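Local coordinates for Crh-like protein 5 (Neosartorya fumigata, PDB 6IBU) that cuts chitin and transfers it to β-1,6-glucan or to another chitin chain, cross-linking polysaccharides in the fungal cell wall, at residues A[101-104]-A[110-113]; A[87-92]-A[140-145]; A[130-135]-A[153-158]; A[184-189]-A[195-200]. One frame throughout, in Å; residues are numbered along the deposited sequence.

Contact 1: A[101-104]-A[110-113]; sequences WEVL and QVQT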
loop_
_atom_site.group_PDB
_atom_site.type_symbol
_atom_site.label_atom_id
_atom_site.label_comp_id
_atom_site.label_asym_id
_atom_site.label_seq_id
_atom_site.Cartn_x
_atom_site.Cartn_y
_atom_site.Cartn_z
ATOM N N TRP A 101 -4.351 -1.688 1.884
ATOM C CA TRP A 101 -5.251 -1.283 2.982
ATOM C C TRP A 101 -5.728 0.135 2.678
ATOM O O TRP A 101 -4.913 0.927 2.207
ATOM C CB TRP A 101 -4.505 -1.320 4.318
ATOM C CG TRP A 101 -3.897 -2.612 4.767
ATOM C CD1 TRP A 101 -2.600 -3.004 4.646
ATOM C CD2 TRP A 101 -4.534 -3.624 5.566
ATOM N NE1 TRP A 101 -2.394 -4.209 5.256
ATOM C CE2 TRP A 101 -3.564 -4.612 5.847
ATOM C CE3 TRP A 101 -5.834 -3.810 6.036
ATOM C CZ2 TRP A 101 -3.863 -5.756 6.594
ATOM C CZ3 TRP A 101 -6.130 -4.933 6.773
ATOM C CH2 TRP A 101 -5.151 -5.884 7.058
ATOM N N GLU A 102 -7.006 0.439 2.885
ATOM C CA GLU A 102 -7.512 1.834 2.824
ATOM C C GLU A 102 -8.294 2.111 4.103
ATOM O O GLU A 102 -9.225 1.380 4.374
ATOM C CB GLU A 102 -8.412 2.056 1.612
ATOM C CG GLU A 102 -7.791 1.645 0.288
ATOM C CD GLU A 102 -6.617 2.511 -0.139
ATOM O OE1 GLU A 102 -6.664 3.731 0.060
ATOM O OE2 GLU A 102 -5.637 1.957 -0.644
ATOM N N VAL A 103 -7.933 3.131 4.868
ATOM C CA VAL A 103 -8.814 3.642 5.949
ATOM C C VAL A 103 -9.487 4.932 5.458
ATOM O O VAL A 103 -8.855 5.723 4.763
ATOM C CB VAL A 103 -8.043 3.844 7.268
ATOM C CG1 VAL A 103 -8.944 4.397 8.349
ATOM C CG2 VAL A 103 -7.406 2.551 7.744
ATOM N N LEU A 104 -10.756 5.116 5.804
ATOM C CA LEU A 104 -11.511 6.355 5.494
ATOM C C LEU A 104 -11.673 7.104 6.808
ATOM O O LEU A 104 -12.018 6.445 7.803
ATOM C CB LEU A 104 -12.848 5.976 4.869
ATOM C CG LEU A 104 -12.725 5.091 3.629
ATOM C CD1 LEU A 104 -14.101 4.696 3.152
ATOM C CD2 LEU A 104 -11.943 5.776 2.504
ATOM N N GLN A 110 -13.989 0.350 10.520
ATOM C CA GLN A 110 -13.516 -0.586 9.478
ATOM C C GLN A 110 -12.230 -0.072 8.818
ATOM O O GLN A 110 -11.872 1.129 8.952
ATOM C CB GLN A 110 -14.562 -0.806 8.398
ATOM C CG GLN A 110 -16.001 -0.899 8.885
ATOM C CD GLN A 110 -16.939 -0.948 7.694
ATOM O OE1 GLN A 110 -17.543 -1.969 7.393
ATOM N NE2 GLN A 110 -17.013 0.142 6.953
ATOM N N VAL A 111 -11.554 -0.997 8.147
ATOM C CA VAL A 111 -10.526 -0.723 7.109
ATOM C C VAL A 111 -10.945 -1.523 5.881
ATOM O O VAL A 111 -11.549 -2.584 6.032
ATOM C CB VAL A 111 -9.106 -1.092 7.574
ATOM C CG1 VAL A 111 -8.657 -0.208 8.718
ATOM C CG2 VAL A 111 -9.003 -2.555 7.973
ATOM N N GLN A 112 -10.643 -1.018 4.700
ATOM C CA GLN A 112 -10.947 -1.772 3.464
ATOM C C GLN A 112 -9.693 -2.542 3.052
ATOM O O GLN A 112 -8.599 -2.015 3.184
ATOM C CB GLN A 112 -11.474 -0.857 2.366
ATOM C CG GLN A 112 -12.139 -1.671 1.271
ATOM C CD GLN A 112 -12.458 -0.880 0.036
ATOM O OE1 GLN A 112 -13.515 -1.065 -0.559
ATOM N NE2 GLN A 112 -11.557 0.000 -0.359
ATOM N N THR A 113 -9.866 -3.779 2.624
ATOM C CA THR A 113 -8.781 -4.572 2.008
ATOM C C THR A 113 -9.028 -4.594 0.513
ATOM O O THR A 113 -10.161 -4.537 0.084
ATOM C CB THR A 113 -8.656 -5.985 2.585
ATOM O OG1 THR A 113 -9.876 -6.701 2.391
ATOM C CG2 THR A 113 -8.242 -6.001 4.045
HETATM O O HOH W 1 -12.232 3.308 7.332
#
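The carbonyl oxygen of Q112 is gripped twice by the facing strand. E102 N donates to Q112 O at 2.9 Å, and the C-H of W101 CA, with its carbon 3.4 Å from Q112 O, adds a weaker contact. The return bond, Q112 N to E102 O at 2.8 Å, is nearly straight (171° at the hydrogen), which completes a hydrogen-bonded antiparallel pair. The two strands form a β-hairpin in one sheet of the jelly-roll sandwich of the GH16 family. Because side chains alternate along a strand, E102 and W101 serve opposite faces. E102, a chitin-binding residue and by similarity the proton donor, bends at chi2 (-68°), which carries its carboxylate away from 110-113; E102 OE1 bonds S88 OG instead. W101, a large and mostly apolar side chain suited to the interior of the sandwich, has its six-membered ring beside the methyls of its neighbours: W101 CZ3 lies 3.6 Å from T113 CG2 and 3.9 Å from V111 CG2. T113 divides its branches, giving the methyl to this ring while T113 OG1 bonds T128 O and R161 NH1. Further along, a water accepts from L104 N at 2.8 Å and lies 2.7 Å from Q110 O, to which it can donate.

Contact 2: A[87-92]-A[140-145]; sequences SSIVLE and HTYTID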
loop_
_atom_site.group_PDB
_atom_site.type_symbol
_atom_site.label_atom_id
_atom_site.label_comp_id
_atom_site.label_asym_id
_atom_site.label_seq_id
_atom_site.Cartn_x
_atom_site.Cartn_y
_atom_site.Cartn_z
ATOM N N SER A 87 -6.389 7.086 4.215
ATOM C CA SER A 87 -5.054 6.620 4.656
ATOM C C SER A 87 -4.752 5.287 3.959
ATOM O O SER A 87 -5.498 4.339 4.199
ATOM C CB SER A 87 -5.046 6.456 6.143
ATOM O OG SER A 87 -5.318 7.672 6.818
ATOM N N SER A 88 -3.732 5.228 3.107
ATOM C CA SER A 88 -3.444 4.094 2.181
ATOM C C SER A 88 -2.122 3.392 2.518
ATOM O O SER A 88 -1.072 4.071 2.571
ATOM C CB SER A 88 -3.377 4.589 0.766
ATOM O OG SER A 88 -4.604 5.202 0.391
ATOM N N ILE A 89 -2.142 2.069 2.651
ATOM C CA ILE A 89 -0.925 1.202 2.618
ATOM C C ILE A 89 -0.985 0.369 1.337
ATOM O O ILE A 89 -1.912 -0.403 1.197
ATOM C CB ILE A 89 -0.846 0.325 3.878
ATOM C CG1 ILE A 89 -0.834 1.158 5.159
ATOM C CG2 ILE A 89 0.340 -0.616 3.813
ATOM C CD1 ILE A 89 -1.267 0.384 6.367
ATOM N N VAL A 90 -0.067 0.562 0.400
ATOM C CA VAL A 90 -0.151 -0.103 -0.927
ATOM C C VAL A 90 1.112 -0.914 -1.210
ATOM O O VAL A 90 2.178 -0.319 -1.247
ATOM C CB VAL A 90 -0.363 0.928 -2.038
ATOM C CG1 VAL A 90 -0.336 0.255 -3.408
ATOM C CG2 VAL A 90 -1.648 1.694 -1.824
ATOM N N LEU A 91 0.963 -2.182 -1.562
ATOM C CA LEU A 91 2.017 -2.926 -2.282
ATOM C C LEU A 91 1.662 -2.859 -3.753
ATOM O O LEU A 91 0.508 -3.153 -4.084
ATOM C CB LEU A 91 2.076 -4.361 -1.781
ATOM C CG LEU A 91 2.494 -4.499 -0.332
ATOM C CD1 LEU A 91 2.525 -5.963 0.077
ATOM C CD2 LEU A 91 3.841 -3.839 -0.116
ATOM N N GLU A 92 2.595 -2.423 -4.594
ATOM C CA GLU A 92 2.296 -2.222 -6.026
ATOM C C GLU A 92 3.493 -2.644 -6.866
ATOM O O GLU A 92 4.622 -2.230 -6.550
ATOM C CB GLU A 92 1.917 -0.771 -6.312
ATOM C CG GLU A 92 1.512 -0.544 -7.755
ATOM C CD GLU A 92 0.928 0.832 -8.028
ATOM O OE1 GLU A 92 1.661 1.828 -7.804
ATOM O OE2 GLU A 92 -0.274 0.911 -8.421
ATOM N N HIS A 140 -2.530 0.516 14.866
ATOM C CA HIS A 140 -2.736 -0.929 14.632
ATOM C C HIS A 140 -1.573 -1.408 13.786
ATOM O O HIS A 140 -0.956 -0.594 13.112
ATOM C CB HIS A 140 -4.068 -1.196 13.924
ATOM C CG HIS A 140 -5.253 -0.949 14.787
ATOM N ND1 HIS A 140 -5.604 -1.812 15.797
ATOM C CD2 HIS A 140 -6.146 0.064 14.806
ATOM C CE1 HIS A 140 -6.677 -1.336 16.403
ATOM N NE2 HIS A 140 -7.020 -0.185 15.821
ATOM N N THR A 141 -1.328 -2.705 13.797
ATOM C CA THR A 141 -0.313 -3.331 12.939
ATOM C C THR A 141 -1.041 -3.922 11.742
ATOM O O THR A 141 -1.778 -4.877 11.919
ATOM C CB THR A 141 0.489 -4.373 13.707
ATOM O OG1 THR A 141 1.029 -3.707 14.838
ATOM C CG2 THR A 141 1.591 -4.957 12.864
ATOM N N TYR A 142 -0.799 -3.374 10.563
ATOM C CA TYR A 142 -1.401 -3.868 9.306
ATOM C C TYR A 142 -0.360 -4.743 8.610
ATOM O O TYR A 142 0.712 -4.259 8.241
ATOM C CB TYR A 142 -1.861 -2.692 8.471
ATOM C CG TYR A 142 -2.930 -1.858 9.120
ATOM C CD1 TYR A 142 -4.275 -2.128 8.914
ATOM C CD2 TYR A 142 -2.593 -0.778 9.926
ATOM C CE1 TYR A 142 -5.257 -1.349 9.506
ATOM C CE2 TYR A 142 -3.563 0.025 10.495
ATOM C CZ TYR A 142 -4.899 -0.252 10.283
ATOM O OH TYR A 142 -5.855 0.533 10.867
ATOM N N THR A 143 -0.679 -6.017 8.457
ATOM C CA THR A 143 0.270 -7.033 7.959
ATOM C C THR A 143 -0.286 -7.679 6.690
ATOM O O THR A 143 -1.425 -8.120 6.703
ATOM C CB THR A 143 0.524 -8.094 9.029
ATOM O OG1 THR A 143 0.860 -7.401 10.230
ATOM C CG2 THR A 143 1.605 -9.071 8.620
ATOM N N ILE A 144 0.533 -7.745 5.652
ATOM C CA ILE A 144 0.226 -8.475 4.394
ATOM C C ILE A 144 1.254 -9.582 4.248
ATOM O O ILE A 144 2.395 -9.247 4.133
ATOM C CB ILE A 144 0.250 -7.528 3.190
ATOM C CG1 ILE A 144 -0.831 -6.453 3.297
ATOM C CG2 ILE A 144 0.130 -8.329 1.899
ATOM C CD1 ILE A 144 -0.725 -5.363 2.267
ATOM N N ASP A 145 0.832 -10.834 4.330
ATOM C CA ASP A 145 1.666 -12.023 4.042
ATOM C C ASP A 145 1.417 -12.405 2.588
ATOM O O ASP A 145 0.277 -12.561 2.194
ATOM C CB ASP A 145 1.395 -13.158 5.024
ATOM C CG ASP A 145 2.164 -12.958 6.333
ATOM O OD1 ASP A 145 3.409 -13.273 6.372
ATOM O OD2 ASP A 145 1.536 -12.440 7.307
#
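L91 meets I144, and I89 meets Y142, giving two kinds of apolar contact: methyl against methyl, and methyl against an aromatic side chain. Both lie in the interior of the β-sandwich of GH16, where strand 85-93 belongs to one sheet and strand 140-146 to the other. The backbones stay well apart, with 8.4 Å between I89 CA and Y142 CA, and no hydrogen bond crosses; as is usual between packed sheets, side chains alone fill the gap. In the aliphatic pair, L91 and I144 meet end-on through their methyls. L91 CD1 comes 3.8 Å from I144 CG2, and branched residues suit this place because their methyls fill space with no polar group left to satisfy. Along strand 85-93 the alternate residue E92 serves the other face, in a salt bridge with the chitin-binding R182. In the mixed pair the I89 chain runs roughly perpendicular to that of Y142. I89 CG1 stands anti to the carbonyl carbon (chi1 -58°), and the chain runs on nearly extended, which presents its terminal methyl to the root of the tyrosine: I89 CD1 sits 3.8 Å from Y142 CB and 3.9 Å from Y142 CG.

Contact 3: A[130-135]-A[153-158]; sequences VPVATP and WSIDGA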
loop_
_atom_site.group_PDB
_atom_site.type_symbol
_atom_site.label_atom_id
_atom_site.label_comp_id
_atom_site.label_asym_id
_atom_site.label_seq_id
_atom_site.Cartn_x
_atom_site.Cartn_y
_atom_site.Cartn_z
ATOM N N VAL A 130 -13.246 -4.865 6.715
ATOM C CA VAL A 130 -13.052 -5.691 7.940
ATOM C C VAL A 130 -13.189 -4.769 9.136
ATOM O O VAL A 130 -12.715 -3.650 9.091
ATOM C CB VAL A 130 -11.700 -6.431 7.906
ATOM C CG1 VAL A 130 -11.537 -7.181 6.606
ATOM C CG2 VAL A 130 -10.499 -5.518 8.102
ATOM N N PRO A 131 -13.805 -5.211 10.244
ATOM C CA PRO A 131 -13.954 -4.374 11.430
ATOM C C PRO A 131 -12.591 -4.117 12.083
ATOM O O PRO A 131 -11.823 -5.001 12.168
ATOM C CB PRO A 131 -14.857 -5.191 12.382
ATOM C CG PRO A 131 -15.375 -6.364 11.541
ATOM C CD PRO A 131 -14.330 -6.568 10.462
ATOM N N VAL A 132 -12.344 -2.884 12.503
ATOM C CA VAL A 132 -11.122 -2.452 13.242
ATOM C C VAL A 132 -11.540 -1.371 14.245
ATOM O O VAL A 132 -12.374 -0.513 13.915
ATOM C CB VAL A 132 -10.048 -1.927 12.272
ATOM C CG1 VAL A 132 -8.716 -1.693 12.971
ATOM C CG2 VAL A 132 -9.853 -2.855 11.102
ATOM N N ALA A 133 -10.986 -1.396 15.444
ATOM C CA ALA A 133 -11.389 -0.463 16.516
ATOM C C ALA A 133 -10.711 0.871 16.237
ATOM O O ALA A 133 -9.489 0.904 16.174
ATOM C CB ALA A 133 -11.018 -1.019 17.866
ATOM N N THR A 134 -11.507 1.905 16.004
ATOM C CA THR A 134 -11.065 3.314 15.901
ATOM C C THR A 134 -9.690 3.413 15.238
ATOM O O THR A 134 -8.748 3.884 15.871
ATOM C CB THR A 134 -11.094 3.987 17.285
ATOM O OG1 THR A 134 -10.165 3.329 18.158
ATOM C CG2 THR A 134 -12.479 4.007 17.900
ATOM N N PRO A 135 -9.554 3.086 13.933
ATOM C CA PRO A 135 -8.262 3.165 13.258
ATOM C C PRO A 135 -7.675 4.582 13.192
ATOM O O PRO A 135 -6.490 4.679 13.107
ATOM C CB PRO A 135 -8.528 2.622 11.852
ATOM C CG PRO A 135 -10.009 2.740 11.654
ATOM C CD PRO A 135 -10.631 2.639 13.036
ATOM N N TRP A 153 -4.209 -10.863 4.733
ATOM C CA TRP A 153 -4.258 -9.576 5.468
ATOM C C TRP A 153 -4.434 -9.908 6.943
ATOM O O TRP A 153 -5.298 -10.711 7.248
ATOM C CB TRP A 153 -5.433 -8.706 5.006
ATOM C CG TRP A 153 -5.336 -8.073 3.654
ATOM C CD1 TRP A 153 -5.076 -6.764 3.381
ATOM C CD2 TRP A 153 -5.605 -8.697 2.386
ATOM N NE1 TRP A 153 -5.149 -6.541 2.029
ATOM C CE2 TRP A 153 -5.467 -7.706 1.397
ATOM C CE3 TRP A 153 -5.908 -10.000 1.990
ATOM C CZ2 TRP A 153 -5.641 -7.975 0.042
ATOM C CZ3 TRP A 153 -6.105 -10.262 0.653
ATOM C CH2 TRP A 153 -5.967 -9.259 -0.308
ATOM N N SER A 154 -3.671 -9.275 7.811
ATOM C CA SER A 154 -3.796 -9.417 9.282
ATOM C C SER A 154 -3.802 -8.048 9.951
ATOM O O SER A 154 -3.090 -7.146 9.481
ATOM C CB SER A 154 -2.685 -10.238 9.824
ATOM O OG SER A 154 -2.968 -11.595 9.568
ATOM N N ILE A 155 -4.561 -7.932 11.037
ATOM C CA ILE A 155 -4.572 -6.713 11.897
ATOM C C ILE A 155 -4.269 -7.164 13.317
ATOM O O ILE A 155 -5.034 -8.003 13.837
ATOM C CB ILE A 155 -5.919 -5.976 11.803
ATOM C CG1 ILE A 155 -6.251 -5.631 10.349
ATOM C CG2 ILE A 155 -5.886 -4.770 12.725
ATOM C CD1 ILE A 155 -7.529 -4.853 10.166
ATOM N N ASP A 156 -3.182 -6.655 13.897
ATOM C CA ASP A 156 -2.793 -6.973 15.294
ATOM C C ASP A 156 -2.694 -8.487 15.452
ATOM O O ASP A 156 -3.118 -9.005 16.479
ATOM C CB ASP A 156 -3.790 -6.340 16.263
ATOM C CG ASP A 156 -3.907 -4.833 16.086
ATOM O OD1 ASP A 156 -2.951 -4.219 15.540
ATOM O OD2 ASP A 156 -4.970 -4.284 16.492
ATOM N N GLY A 157 -2.159 -9.158 14.439
ATOM C CA GLY A 157 -1.886 -10.605 14.439
ATOM C C GLY A 157 -3.136 -11.459 14.333
ATOM O O GLY A 157 -3.058 -12.630 14.757
ATOM N N ALA A 158 -4.260 -10.921 13.848
ATOM C CA ALA A 158 -5.474 -11.732 13.601
ATOM C C ALA A 158 -5.730 -11.748 12.094
ATOM O O ALA A 158 -5.805 -10.659 11.502
ATOM C CB ALA A 158 -6.653 -11.175 14.364
#
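With CG1 of I155 anti to the carbonyl carbon (chi1 -56°) and the chain extended beyond it, the isoleucine stretches its terminal methyl to two valines. V132, turned to chi1 -171°, answers with both branches: its CG2 faces I155 CD1, at a modelled separation too short to trust, while V132 CG1 lies 4.2 Å from I155 CG2. From V130, the CG2 methyl comes in obliquely to 3.7 Å from I155 CD1. β-branched aliphatic residues suit this place, for they are at ease in extended backbone and offer compact methyls to the apolar interior. No hydrogen bond joins 130-135 to 153-158. Just past I155 the chain reverses in a type I' turn, closed by I155 N to A158 O and A158 N to I155 O, both 3.0 Å. Both central residues have positive phi, which glycine at 157 adopts easily and which the aspartate at 156 can also tolerate. H140 ties the two segments together through A133 O and the D156 carboxylate. Within the GH16 sandwich, strand 128-131 is the edge of one sheet, beside 110-116, and the hairpin of strands 150-155 and 158-164 belongs to the other; I155 therefore bridges the sheets, with V111 and W101 also packed against it.

Contact 4: A[184-189]-A[195-200]; sequences GSWAGG and KGTIEW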
loop_
_atom_site.group_PDB
_atom_site.type_symbol
_atom_site.label_atom_id
_atom_site.label_comp_id
_atom_site.label_asym_id
_atom_site.label_seq_id
_atom_site.Cartn_x
_atom_site.Cartn_y
_atom_site.Cartn_z
ATOM N N GLY A 184 0.690 6.605 2.208
ATOM C CA GLY A 184 0.209 7.970 1.961
ATOM C C GLY A 184 -1.196 8.214 2.439
ATOM O O GLY A 184 -1.959 7.266 2.663
ATOM N N SER A 185 -1.519 9.490 2.541
ATOM C CA SER A 185 -2.878 9.995 2.819
ATOM C C SER A 185 -3.225 10.949 1.694
ATOM O O SER A 185 -2.312 11.490 1.093
ATOM C CB SER A 185 -2.954 10.644 4.169
ATOM O OG SER A 185 -2.102 11.789 4.207
ATOM N N TRP A 186 -4.511 11.109 1.432
ATOM C CA TRP A 186 -5.033 11.951 0.339
ATOM C C TRP A 186 -6.531 12.156 0.540
ATOM O O TRP A 186 -7.138 11.402 1.290
ATOM C CB TRP A 186 -4.749 11.296 -1.008
ATOM C CG TRP A 186 -5.200 9.878 -1.115
ATOM C CD1 TRP A 186 -4.608 8.791 -0.544
ATOM C CD2 TRP A 186 -6.288 9.377 -1.905
ATOM N NE1 TRP A 186 -5.264 7.651 -0.908
ATOM C CE2 TRP A 186 -6.288 7.973 -1.753
ATOM C CE3 TRP A 186 -7.242 9.965 -2.747
ATOM C CZ2 TRP A 186 -7.221 7.155 -2.377
ATOM C CZ3 TRP A 186 -8.171 9.159 -3.364
ATOM C CH2 TRP A 186 -8.153 7.772 -3.186
ATOM N N ALA A 187 -7.097 13.136 -0.141
ATOM C CA ALA A 187 -8.536 13.438 -0.032
ATOM C C ALA A 187 -9.275 12.655 -1.110
ATOM O O ALA A 187 -9.307 13.121 -2.229
ATOM C CB ALA A 187 -8.752 14.918 -0.153
ATOM N N GLY A 188 -9.844 11.501 -0.774
ATOM C CA GLY A 188 -10.780 10.791 -1.661
ATOM C C GLY A 188 -11.980 11.673 -1.919
ATOM O O GLY A 188 -12.573 11.578 -2.984
ATOM N N GLY A 189 -12.299 12.531 -0.953
ATOM C CA GLY A 189 -13.440 13.449 -1.000
ATOM C C GLY A 189 -13.080 14.821 -1.554
ATOM O O GLY A 189 -13.812 15.761 -1.260
ATOM N N LYS A 195 -17.615 11.476 -8.586
ATOM C CA LYS A 195 -18.688 11.226 -7.589
ATOM C C LYS A 195 -18.453 9.868 -6.914
ATOM O O LYS A 195 -18.598 9.797 -5.692
ATOM C CB LYS A 195 -20.074 11.235 -8.246
ATOM C CG LYS A 195 -20.493 12.547 -8.906
ATOM C CD LYS A 195 -21.873 12.494 -9.560
ATOM C CE LYS A 195 -22.012 11.397 -10.601
ATOM N NZ LYS A 195 -23.353 11.400 -11.229
ATOM N N GLY A 196 -18.102 8.840 -7.691
ATOM C CA GLY A 196 -17.891 7.468 -7.208
ATOM C C GLY A 196 -16.782 7.399 -6.173
ATOM O O GLY A 196 -16.955 6.656 -5.197
ATOM N N THR A 197 -15.690 8.145 -6.363
ATOM C CA THR A 197 -14.545 8.185 -5.419
ATOM C C THR A 197 -14.995 8.874 -4.138
ATOM O O THR A 197 -14.698 8.367 -3.048
ATOM C CB THR A 197 -13.320 8.882 -6.010
ATOM O OG1 THR A 197 -12.943 8.189 -7.198
ATOM C CG2 THR A 197 -12.147 8.923 -5.050
ATOM N N ILE A 198 -15.703 9.988 -4.262
ATOM C CA ILE A 198 -16.153 10.784 -3.093
ATOM C C ILE A 198 -17.085 9.922 -2.237
ATOM O O ILE A 198 -16.860 9.896 -1.022
ATOM C CB ILE A 198 -16.779 12.110 -3.554
ATOM C CG1 ILE A 198 -15.723 12.989 -4.230
ATOM C CG2 ILE A 198 -17.426 12.816 -2.389
ATOM C CD1 ILE A 198 -16.265 14.000 -5.211
ATOM N N GLU A 199 -18.048 9.225 -2.849
ATOM C CA GLU A 199 -19.011 8.315 -2.149
ATOM C C GLU A 199 -18.212 7.217 -1.437
ATOM O O GLU A 199 -18.522 6.878 -0.279
ATOM C CB GLU A 199 -20.080 7.755 -3.105
ATOM C CG GLU A 199 -20.418 6.249 -2.971
ATOM C CD GLU A 199 -20.958 5.666 -1.661
ATOM O OE1 GLU A 199 -21.812 6.330 -1.016
ATOM O OE2 GLU A 199 -20.547 4.514 -1.290
ATOM N N TRP A 200 -17.234 6.651 -2.120
ATOM C CA TRP A 200 -16.415 5.558 -1.558
ATOM C C TRP A 200 -15.633 6.079 -0.340
ATOM O O TRP A 200 -15.609 5.386 0.676
ATOM C CB TRP A 200 -15.512 4.995 -2.646
ATOM C CG TRP A 200 -14.421 4.189 -2.043
ATOM C CD1 TRP A 200 -14.524 2.919 -1.581
ATOM C CD2 TRP A 200 -13.088 4.630 -1.765
ATOM N NE1 TRP A 200 -13.321 2.516 -1.074
ATOM C CE2 TRP A 200 -12.422 3.541 -1.172
ATOM C CE3 TRP A 200 -12.387 5.821 -1.967
ATOM C CZ2 TRP A 200 -11.087 3.609 -0.782
ATOM C CZ3 TRP A 200 -11.061 5.877 -1.596
ATOM C CH2 TRP A 200 -10.426 4.790 -1.005
#
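G189 CA passes 4.3 Å from I198 CA where strand 179-187 has given way to loop and meets the short helix 195-201. The helix shows its regular pattern, with W200 N bonded to G196 O at 3.1 Å, but no hydrogen bond crosses to 184-189. Glycine suits position 188 because the W200 ring, around CZ3, lies close to where a side chain would begin; G189 likewise puts no side chain in the gap. I198 CG1 settles 4.0 Å from G189 CA, and T197 CG2 touches G188 O at 3.4 Å, a carbonyl that is itself bonded to N193 ND2. At the other end of the contact two indoles meet. W186 takes the crowded position for its CG (chi1 52°), whereas W200 has CG swung anti to its backbone N (chi1 164°), and the benzo ends approach each other with W186 CH2 3.8 Å from W200 CZ3. T197 CG2 comes in at the edge of the W186 ring, 4.3 Å from W186 CZ3. W186 NE1 bonds S88 OG. W186 and T197 both bind chitin, and W200 packs against E102, so this meeting of strand end and helix forms part of a sugar-binding cleft, where an aromatic surface such as that of W186 is well suited to a pyranose ring.

Contacts 1 and 2, with centres 9 Å apart, draw on the adjacent strands 85-93 and 98-105 and are coupled by V103 N to S87 O at 2.8 Å. S88, in contact 2, joins contacts 1 and 4: S88 OG lies 2.6 Å from E102 OE1 and 2.9 Å from W186 NE1. The side chains of E102 and W186 approach to about 4 Å. The side chain of E102 is about 6 Å from that of E98, by similarity the nucleophile. Contact 2 lies between the sheets, beneath this chitin-binding face. Contact 3 extends the same interior past V111, its nearest atoms about 11 Å from contact 4, and H140 connects it to contact 2.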